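Local coordinates for protein agmatine ureohydrolase (PDB 3PZL) that probably hydrolyses agmatine to putrescine and urea as a manganese-dependent agmatinase of the arginase family, at residues D27-G41 and L79-E91. Sequence-based numbering, arbitrary orientation.
Sequences DAVNGYEEAKYVVFG and LLASGMADLGDME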
# COMPACT_ATOMS: atom_id res chain seq x y z
N ASP B 27 -3.31 28.21 -8.03
CA ASP B 27 -3.46 29.65 -7.82
C ASP B 27 -2.29 30.41 -8.41
O ASP B 27 -2.35 31.63 -8.56
CB ASP B 27 -3.72 29.99 -6.34
CG ASP B 27 -5.04 29.34 -5.79
OD1 ASP B 27 -5.97 29.07 -6.60
OD2 ASP B 27 -5.14 29.10 -4.56
N ALA B 28 -1.24 29.70 -8.77
CA ALA B 28 -0.08 30.35 -9.40
C ALA B 28 -0.44 30.80 -10.81
O ALA B 28 -0.02 30.19 -11.81
CB ALA B 28 1.09 29.43 -9.43
N VAL B 29 -1.21 31.89 -10.88
CA VAL B 29 -1.80 32.37 -12.12
C VAL B 29 -0.90 33.34 -12.92
O VAL B 29 -1.02 33.43 -14.13
CB VAL B 29 -3.20 32.97 -11.85
CG1 VAL B 29 -3.70 33.77 -13.06
CG2 VAL B 29 -4.16 31.85 -11.60
N ASN B 30 0.01 34.04 -12.25
CA ASN B 30 0.78 35.08 -12.91
C ASN B 30 2.08 34.57 -13.49
O ASN B 30 2.59 33.55 -13.04
CB ASN B 30 1.05 36.21 -11.95
CG ASN B 30 -0.10 36.46 -11.04
OD1 ASN B 30 -1.12 37.03 -11.42
ND2 ASN B 30 0.03 36.01 -9.82
N GLY B 31 2.59 35.27 -14.49
CA GLY B 31 3.96 35.04 -14.97
C GLY B 31 4.94 35.61 -13.96
O GLY B 31 4.53 36.34 -13.03
N TYR B 32 6.22 35.29 -14.13
CA TYR B 32 7.24 35.72 -13.19
C TYR B 32 7.26 37.22 -12.94
O TYR B 32 7.25 37.67 -11.80
CB TYR B 32 8.62 35.28 -13.65
CG TYR B 32 9.75 35.80 -12.75
CD1 TYR B 32 9.93 35.31 -11.45
CD2 TYR B 32 10.62 36.79 -13.21
CE1 TYR B 32 10.95 35.78 -10.64
CE2 TYR B 32 11.65 37.27 -12.40
CZ TYR B 32 11.81 36.76 -11.12
OH TYR B 32 12.83 37.22 -10.31
N GLU B 33 7.27 37.98 -14.02
CA GLU B 33 7.39 39.43 -13.96
C GLU B 33 6.32 40.11 -13.09
O GLU B 33 6.62 41.04 -12.35
CB GLU B 33 7.37 40.00 -15.36
CG GLU B 33 8.02 39.04 -16.36
CD GLU B 33 8.27 39.72 -17.68
OE1 GLU B 33 7.29 40.25 -18.27
OE2 GLU B 33 9.45 39.74 -18.11
N GLU B 34 5.09 39.63 -13.18
CA GLU B 34 3.98 40.15 -12.42
C GLU B 34 3.78 39.41 -11.10
O GLU B 34 2.76 39.58 -10.45
CB GLU B 34 2.70 40.02 -13.24
CG GLU B 34 2.82 40.43 -14.70
CD GLU B 34 1.45 40.55 -15.37
OE1 GLU B 34 0.53 39.78 -14.95
OE2 GLU B 34 1.28 41.40 -16.31
N ALA B 35 4.74 38.59 -10.68
CA ALA B 35 4.54 37.80 -9.46
C ALA B 35 5.25 38.36 -8.24
O ALA B 35 6.38 38.85 -8.35
CB ALA B 35 4.98 36.39 -9.71
N LYS B 36 4.59 38.27 -7.08
CA LYS B 36 5.22 38.65 -5.79
C LYS B 36 5.85 37.42 -5.19
O LYS B 36 6.95 37.47 -4.62
CB LYS B 36 4.21 39.20 -4.76
CG LYS B 36 3.40 40.46 -5.15
CD LYS B 36 2.65 41.00 -3.94
CE LYS B 36 1.43 41.85 -4.32
NZ LYS B 36 0.57 42.09 -3.10
N TYR B 37 5.13 36.32 -5.33
CA TYR B 37 5.57 35.02 -4.79
C TYR B 37 5.88 34.03 -5.92
O TYR B 37 5.05 33.73 -6.77
CB TYR B 37 4.52 34.44 -3.83
CG TYR B 37 4.16 35.34 -2.67
CD1 TYR B 37 4.94 35.36 -1.51
CD2 TYR B 37 3.03 36.15 -2.72
CE1 TYR B 37 4.60 36.17 -0.43
CE2 TYR B 37 2.69 36.97 -1.64
CZ TYR B 37 3.48 36.97 -0.51
OH TYR B 37 3.17 37.77 0.57
N VAL B 38 7.10 33.54 -5.94
CA VAL B 38 7.54 32.70 -7.00
C VAL B 38 7.89 31.33 -6.44
O VAL B 38 8.87 31.14 -5.71
CB VAL B 38 8.73 33.34 -7.71
CG1 VAL B 38 9.15 32.50 -8.88
CG2 VAL B 38 8.36 34.71 -8.16
N VAL B 39 7.04 30.37 -6.80
CA VAL B 39 7.11 29.00 -6.31
C VAL B 39 7.84 28.19 -7.36
O VAL B 39 7.53 28.28 -8.55
CB VAL B 39 5.70 28.42 -6.13
CG1 VAL B 39 5.75 26.91 -6.03
CG2 VAL B 39 5.03 29.04 -4.93
N PHE B 40 8.81 27.39 -6.90
CA PHE B 40 9.58 26.56 -7.79
C PHE B 40 10.07 25.29 -7.11
O PHE B 40 10.36 25.28 -5.92
CB PHE B 40 10.74 27.34 -8.43
CG PHE B 40 11.74 27.89 -7.45
CD1 PHE B 40 11.58 29.16 -6.92
CD2 PHE B 40 12.83 27.12 -7.05
CE1 PHE B 40 12.50 29.65 -6.00
CE2 PHE B 40 13.74 27.62 -6.15
CZ PHE B 40 13.58 28.88 -5.62
N GLY B 41 10.16 24.23 -7.90
CA GLY B 41 10.59 22.96 -7.39
C GLY B 41 12.00 22.61 -7.76
O GLY B 41 12.49 22.96 -8.83
N LEU B 79 -5.99 33.94 -2.43
CA LEU B 79 -4.68 33.62 -2.98
C LEU B 79 -4.58 33.86 -4.48
O LEU B 79 -3.50 34.12 -5.00
CB LEU B 79 -4.32 32.19 -2.63
CG LEU B 79 -4.12 32.02 -1.12
CD1 LEU B 79 -4.12 30.56 -0.80
CD2 LEU B 79 -2.81 32.66 -0.67
N LEU B 80 -5.73 33.80 -5.16
CA LEU B 80 -5.83 34.05 -6.58
C LEU B 80 -5.44 35.48 -6.90
O LEU B 80 -4.97 35.77 -8.01
CB LEU B 80 -7.26 33.80 -7.04
CG LEU B 80 -7.49 32.45 -7.71
CD1 LEU B 80 -8.90 32.35 -8.28
CD2 LEU B 80 -6.43 32.23 -8.80
N ALA B 81 -5.64 36.37 -5.94
CA ALA B 81 -5.28 37.75 -6.11
C ALA B 81 -4.05 38.12 -5.25
O ALA B 81 -3.84 39.28 -4.90
CB ALA B 81 -6.47 38.63 -5.78
N SER B 82 -3.22 37.13 -4.94
CA SER B 82 -1.99 37.39 -4.21
C SER B 82 -0.67 37.31 -5.02
O SER B 82 0.40 37.24 -4.46
CB SER B 82 -1.92 36.46 -3.01
OG SER B 82 -3.06 36.66 -2.20
N GLY B 83 -0.75 37.34 -6.35
CA GLY B 83 0.46 37.43 -7.15
C GLY B 83 1.38 36.23 -7.02
O GLY B 83 2.55 36.38 -6.70
N MSE B 84 0.85 35.04 -7.26
CA MSE B 84 1.62 33.81 -7.23
C MSE B 84 1.94 33.37 -8.64
O MSE B 84 1.11 33.49 -9.55
CB MSE B 84 0.79 32.71 -6.61
CG MSE B 84 0.81 32.61 -5.12
SE MSE B 84 -0.00 30.86 -4.64
CE MSE B 84 -1.77 31.51 -4.19
N ALA B 85 3.14 32.81 -8.79
CA ALA B 85 3.59 32.19 -10.03
C ALA B 85 4.23 30.84 -9.72
O ALA B 85 4.75 30.64 -8.62
CB ALA B 85 4.60 33.10 -10.73
N ASP B 86 4.20 29.91 -10.67
CA ASP B 86 4.84 28.62 -10.49
C ASP B 86 5.73 28.39 -11.68
O ASP B 86 5.25 28.18 -12.78
CB ASP B 86 3.79 27.49 -10.41
CG ASP B 86 4.36 26.14 -9.90
OD1 ASP B 86 5.59 25.98 -9.73
OD2 ASP B 86 3.55 25.22 -9.67
N LEU B 87 7.04 28.41 -11.47
CA LEU B 87 7.97 28.16 -12.58
C LEU B 87 8.05 26.70 -13.05
O LEU B 87 8.50 26.46 -14.18
CB LEU B 87 9.37 28.68 -12.25
CG LEU B 87 9.43 30.13 -11.79
CD1 LEU B 87 10.86 30.51 -11.53
CD2 LEU B 87 8.80 31.06 -12.81
N GLY B 88 7.61 25.76 -12.21
CA GLY B 88 7.84 24.34 -12.45
C GLY B 88 9.08 23.79 -11.75
O GLY B 88 9.44 24.21 -10.65
N ASP B 89 9.72 22.82 -12.37
CA ASP B 89 10.80 22.06 -11.75
C ASP B 89 12.10 22.17 -12.53
O ASP B 89 12.09 22.44 -13.73
CB ASP B 89 10.43 20.59 -11.67
CG ASP B 89 9.55 20.25 -10.45
OD1 ASP B 89 8.98 21.16 -9.78
OD2 ASP B 89 9.43 19.04 -10.16
N MSE B 90 13.20 21.98 -11.83
CA MSE B 90 14.52 22.05 -12.42
C MSE B 90 14.84 20.64 -12.85
O MSE B 90 14.31 19.71 -12.28
CB MSE B 90 15.50 22.56 -11.36
CG MSE B 90 16.96 22.38 -11.67
SE MSE B 90 18.06 22.67 -10.06
CE MSE B 90 19.80 22.04 -10.75
N GLU B 91 15.71 20.48 -13.86
CA GLU B 91 16.23 19.15 -14.27
C GLU B 91 16.73 18.40 -13.05
O GLU B 91 17.18 18.99 -12.06
CB GLU B 91 17.41 19.26 -15.25
CG GLU B 91 17.13 19.83 -16.64
CD GLU B 91 18.36 20.62 -17.18
OE1 GLU B 91 19.51 20.23 -16.81
OE2 GLU B 91 18.20 21.61 -17.95
O HOH W 1 -1.78 34.30 -6.98
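At the edge of the Y37 ring, in its plane, lies the carbonyl of S82, whose O is 3.3 Å from Y37 CD2; the Y32 ring meets V38 CG1 in the same edge-on way. The D86 carboxylate is met from above its plane by the backbone N of G88, a bond of 3.2 Å to D86 OD1 that closes an Asx turn. Its OD2, carried there by a chi1 of -167° that sets CG opposite the backbone N, forms a salt bridge with R62 and accepts from I25 N. An alanine here is likely to leave the R62 guanidinium short of one carboxylate and the turn at G88 without its acceptor. Y37 and D86 lie on neighbouring parallel strands of the arginase α/β fold, 37-41 and 84-90, the latter outermost in this chain's eight-stranded sheet. Y37, V39 and G41 each give an N-H to one residue of 83-90 and take one from two residues further on; a beta bulge shifts the register between V39 and G41. G83 O also accepts from K36 N. At the outer edge of 84-90, N30 N donates to M84 O at 3.0 Å; the chain then turns back, A35 CB meeting A85 CB. M84, a selenomethionine, bends its CE alongside D27 CB, while one water joins M84 N to D27 O and L79 O. D89 and M90 pair antiparallel with a strand of a second subunit, continuing the sheet.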